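Local coordinates for protein flagellin B1 (Methanocaldococcus jannaschii DSM 2661, PDB 5YA6) that probably builds the filament of the archaellum, the archaeal motility organelle, as a flagellin subunit, and binds a calcium ion in its beta-rich domain, at residues B[102-107]-B[111-116]; B[141-144]-B[148-151]. One frame throughout, in Å; residues are numbered along the deposited sequence.

Contact 1 (102-107 with 111-116) lies at the edge of the molecule, where a loop after strand 94-99 folds back on short strand 111-112 and the turn leading into strand 117-123. Contact 2 (141-144 with 148-151) is buried and pairs strands 137-143 and 150-155 of the main sheet. The two share no strand, and their centres are about 17 Å apart. Chemistry follows place: the outer loop gathers carboxylates, an amide and a hydroxyl around calcium, with few apolar touches, whereas the hairpin relies on backbone bonds, a proline ring and two glutamines. Leu47 touches side chains of both, Leu107 and Ile112 in contact 1 and Phe142 in contact 2.

Contact 1 (B[102-107]-B[111-116]); sequences DADGSL and VINKGD. With CA (calcium ion), chain D.
Asp102, Asp104 and Ser106 close on one calcium ion from one segment, Asn113 and Asp116 from the other. Asp102 gives OD1 alone, at 2.3 Å from the ion. Asp116 gives both carboxylate oxygens, OD1 and OD2 each 2.4 Å from the calcium, and its plane is turned 67° from that of Asp102. Asp104 OD1, Ser106 OG, Asn113 OD1 and a water bring the ligands to seven. The positive ion probably offsets the mutual repulsion of the three carboxylates, whose oxygens crowd together; Asp102 OD1 and Asp116 OD1 are 3.2 Å apart.

Side-chain hydrogen bonds fix these ligands. While Asn113 OD1 faces the metal, its ND2 reaches Asp104 OD2 on the syn side at 2.9 Å, nearly straight and almost in the amide plane, although amide and carboxylate are twisted 50° apart. Ser106 OG, set between its own backbone N and carbonyl carbon (chi1 66°), binds calcium and donates to Val111 O at 2.7 Å.

The alternating Asp102-Asp104-Ser106 ligands recall the start of an EF-hand calcium loop, but the two-oxygen carboxylate, Asp116, comes later than in an EF-hand, and the fold is beta-rich. Asp104 OD1 accepts Ser106 N from above its carboxylate plane, forming an Asx turn, and Leu107 N donates to Asp102 OD2. Across the type II turn 113-116, Asn113 N donates to Asp116 OD2 at 2.9 Å, from above the carboxylate plane.

Backbone and water contacts join the flanks: Val111 N donates to Ser106 O, and a second water, not on the ion, links Ala103 N to Asp116 OD1. Apolar contact is slight. Leu107 CD2 lies 3.9 Å from Ile112 CB, the two side chains pointing the same way and both touching Leu47.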
# COMPACT_ATOMS: atom_id res chain seq x y z
N ASP B 102 9.00 -22.15 -13.84
CA ASP B 102 9.01 -21.56 -15.16
C ASP B 102 9.27 -22.67 -16.21
O ASP B 102 10.39 -22.87 -16.56
CB ASP B 102 10.09 -20.49 -15.19
CG ASP B 102 10.22 -19.82 -16.52
OD1 ASP B 102 9.30 -19.93 -17.38
OD2 ASP B 102 11.20 -19.14 -16.65
N ALA B 103 8.21 -23.30 -16.72
CA ALA B 103 8.34 -24.50 -17.64
C ALA B 103 9.12 -24.17 -18.91
O ALA B 103 10.02 -24.94 -19.33
CB ALA B 103 6.95 -25.02 -18.00
N ASP B 104 8.79 -23.02 -19.50
CA ASP B 104 9.40 -22.62 -20.75
C ASP B 104 10.67 -21.76 -20.65
O ASP B 104 11.21 -21.37 -21.69
CB ASP B 104 8.34 -21.99 -21.68
CG ASP B 104 8.01 -20.56 -21.34
OD1 ASP B 104 8.42 -20.11 -20.26
OD2 ASP B 104 7.38 -19.87 -22.17
N GLY B 105 11.15 -21.39 -19.45
CA GLY B 105 12.38 -20.55 -19.37
C GLY B 105 12.24 -19.03 -19.57
O GLY B 105 13.23 -18.32 -19.49
N SER B 106 11.01 -18.56 -19.79
CA SER B 106 10.73 -17.15 -20.12
C SER B 106 11.27 -16.14 -19.08
O SER B 106 11.70 -15.03 -19.45
CB SER B 106 9.21 -16.97 -20.35
OG SER B 106 8.45 -17.19 -19.19
N LEU B 107 11.28 -16.51 -17.80
CA LEU B 107 11.78 -15.60 -16.75
C LEU B 107 13.26 -15.24 -16.86
O LEU B 107 13.68 -14.16 -16.40
CB LEU B 107 11.47 -16.11 -15.35
CG LEU B 107 10.06 -15.91 -14.87
CD1 LEU B 107 9.90 -16.68 -13.59
CD2 LEU B 107 9.79 -14.43 -14.59
N VAL B 111 10.50 -12.31 -18.68
CA VAL B 111 9.12 -12.43 -19.13
C VAL B 111 8.42 -13.50 -18.30
O VAL B 111 8.84 -14.65 -18.23
CB VAL B 111 8.98 -12.81 -20.62
CG1 VAL B 111 7.50 -13.07 -20.96
CG2 VAL B 111 9.49 -11.70 -21.51
N ILE B 112 7.29 -13.11 -17.69
CA ILE B 112 6.49 -14.03 -16.84
C ILE B 112 5.23 -14.42 -17.62
O ILE B 112 4.57 -13.55 -18.16
CB ILE B 112 6.14 -13.43 -15.43
CG1 ILE B 112 5.74 -14.51 -14.43
CG2 ILE B 112 5.18 -12.24 -15.50
CD1 ILE B 112 5.56 -14.03 -13.03
N ASN B 113 4.99 -15.72 -17.74
CA ASN B 113 3.83 -16.20 -18.49
C ASN B 113 3.12 -17.30 -17.78
O ASN B 113 3.40 -17.61 -16.67
CB ASN B 113 4.19 -16.45 -19.95
CG ASN B 113 5.17 -17.56 -20.16
OD1 ASN B 113 5.40 -18.35 -19.30
ND2 ASN B 113 5.77 -17.60 -21.34
N LYS B 114 2.06 -17.77 -18.40
CA LYS B 114 1.15 -18.67 -17.73
C LYS B 114 1.85 -19.77 -16.92
O LYS B 114 2.70 -20.52 -17.45
CB LYS B 114 0.23 -19.31 -18.80
CG LYS B 114 -0.71 -20.35 -18.20
CD LYS B 114 -1.66 -20.91 -19.25
CE LYS B 114 -2.48 -22.05 -18.64
NZ LYS B 114 -3.48 -22.59 -19.60
N GLY B 115 1.42 -19.89 -15.68
CA GLY B 115 1.89 -20.89 -14.75
C GLY B 115 3.14 -20.48 -13.94
O GLY B 115 3.50 -21.17 -12.97
N ASP B 116 3.81 -19.42 -14.34
CA ASP B 116 5.11 -19.08 -13.75
C ASP B 116 4.95 -18.58 -12.35
O ASP B 116 3.94 -17.94 -12.05
CB ASP B 116 5.85 -18.00 -14.54
CG ASP B 116 6.41 -18.46 -15.88
OD1 ASP B 116 6.35 -19.68 -16.24
OD2 ASP B 116 6.93 -17.57 -16.56
CA CA D . 7.39 -19.16 -18.32
O HOH W 1 5.57 -22.22 -15.98
O HOH W 2 6.31 -21.32 -18.71

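Contact 2 (B[141-144]-B[148-151])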
# COMPACT_ATOMS: atom_id res chain seq x y z
N GLN B 141 2.77 -2.02 -4.23
CA GLN B 141 2.25 -2.59 -5.44
C GLN B 141 3.47 -2.89 -6.32
O GLN B 141 4.48 -2.19 -6.28
CB GLN B 141 1.31 -1.64 -6.21
CG GLN B 141 0.02 -1.33 -5.38
CD GLN B 141 -1.00 -0.54 -6.21
OE1 GLN B 141 -0.80 -0.31 -7.40
NE2 GLN B 141 -2.13 -0.18 -5.58
N PHE B 142 3.35 -4.00 -7.08
CA PHE B 142 4.32 -4.36 -8.15
C PHE B 142 3.66 -4.17 -9.49
O PHE B 142 2.72 -4.88 -9.83
CB PHE B 142 4.77 -5.79 -7.97
CG PHE B 142 5.88 -6.19 -8.94
CD1 PHE B 142 7.03 -5.44 -9.01
CD2 PHE B 142 5.78 -7.34 -9.72
CE1 PHE B 142 8.05 -5.79 -9.87
CE2 PHE B 142 6.82 -7.70 -10.55
CZ PHE B 142 7.95 -6.93 -10.62
N GLN B 143 4.14 -3.17 -10.22
CA GLN B 143 3.48 -2.66 -11.39
C GLN B 143 4.40 -2.80 -12.65
O GLN B 143 5.31 -2.03 -12.84
CB GLN B 143 3.18 -1.19 -11.17
CG GLN B 143 2.41 -0.57 -12.35
CD GLN B 143 1.07 -1.17 -12.62
OE1 GLN B 143 0.10 -0.98 -11.85
NE2 GLN B 143 1.00 -1.97 -13.71
N PRO B 144 4.11 -3.76 -13.46
CA PRO B 144 4.80 -3.77 -14.75
C PRO B 144 4.30 -2.64 -15.65
O PRO B 144 3.27 -2.01 -15.40
CB PRO B 144 4.33 -5.12 -15.35
CG PRO B 144 4.12 -5.95 -14.15
CD PRO B 144 3.29 -4.94 -13.29
N ALA B 148 -2.26 -5.03 -14.91
CA ALA B 148 -2.63 -4.70 -13.55
C ALA B 148 -1.59 -5.19 -12.54
O ALA B 148 -0.84 -6.16 -12.78
CB ALA B 148 -4.01 -5.25 -13.20
N PRO B 149 -1.49 -4.51 -11.40
CA PRO B 149 -0.43 -4.79 -10.43
C PRO B 149 -0.74 -5.83 -9.40
O PRO B 149 -1.91 -6.02 -9.01
CB PRO B 149 -0.27 -3.43 -9.71
CG PRO B 149 -1.69 -2.89 -9.71
CD PRO B 149 -2.24 -3.27 -11.04
N ALA B 150 0.31 -6.43 -8.87
CA ALA B 150 0.25 -7.21 -7.65
C ALA B 150 0.19 -6.28 -6.46
O ALA B 150 0.82 -5.22 -6.52
CB ALA B 150 1.46 -8.15 -7.59
N VAL B 151 -0.46 -6.65 -5.38
CA VAL B 151 -0.69 -5.81 -4.23
C VAL B 151 -0.06 -6.48 -3.00
O VAL B 151 -0.27 -7.70 -2.73
CB VAL B 151 -2.21 -5.66 -3.94
CG1 VAL B 151 -2.41 -4.91 -2.62
CG2 VAL B 151 -2.81 -4.91 -5.12
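Phe142 and Ala150 form a hydrogen-bonded antiparallel pair at the turn end of the beta hairpin made by strands 137-143 and 150-155, buried, at one edge of the main sheet. Phe142 N donates to Ala150 O at 2.9 Å, and Ala150 N returns a bond to Phe142 O at 3.0 Å. Gln141 and Val151 follow as a non-hydrogen-bonded pair. The other edge of strand 137-143 bonds to strand 51-56, through Gln141 with Phe53 and Gln143 with Lys51.

Phe142 and Ala150 turn their side chains to the same face, where CB meets CB at 4.1 Å. With CG anti to the backbone N (chi1 -174°), the phenylalanine ring leads away from Ala150, packs on Leu13, Leu47 and Leu52, and meets the ring of Tyr95 edge to face. Ala150 touches Leu13 and Cys15 of strand 13-23.

On the other side, the Pro149 ring lies alongside both glutamines, all pointing the same way. Gln141, extended beyond CG, brings OE1 to 3.6 Å from Pro149 CG, while its NE2 bonds to Ser139 OG and Glu137 O of the second subunit. This hairpin thus contributes to the contact between the two copies, and Pro149 also packs on Glu137 of that subunit.

Gln143 bends at chi2 (61°), which carries its amide over to the proline. NE2 donates to Pro144 O at 2.8 Å, nearly straight and on a lone pair in the carbonyl plane, and also bonds to Gly147 O. A leucine here would probably leave Pro144 O and Gly147 O without their shared amide donor and free the turn to shift. On the other arm of the amide, Gln143 OE1 rests 3.3 Å from Pro149 CB.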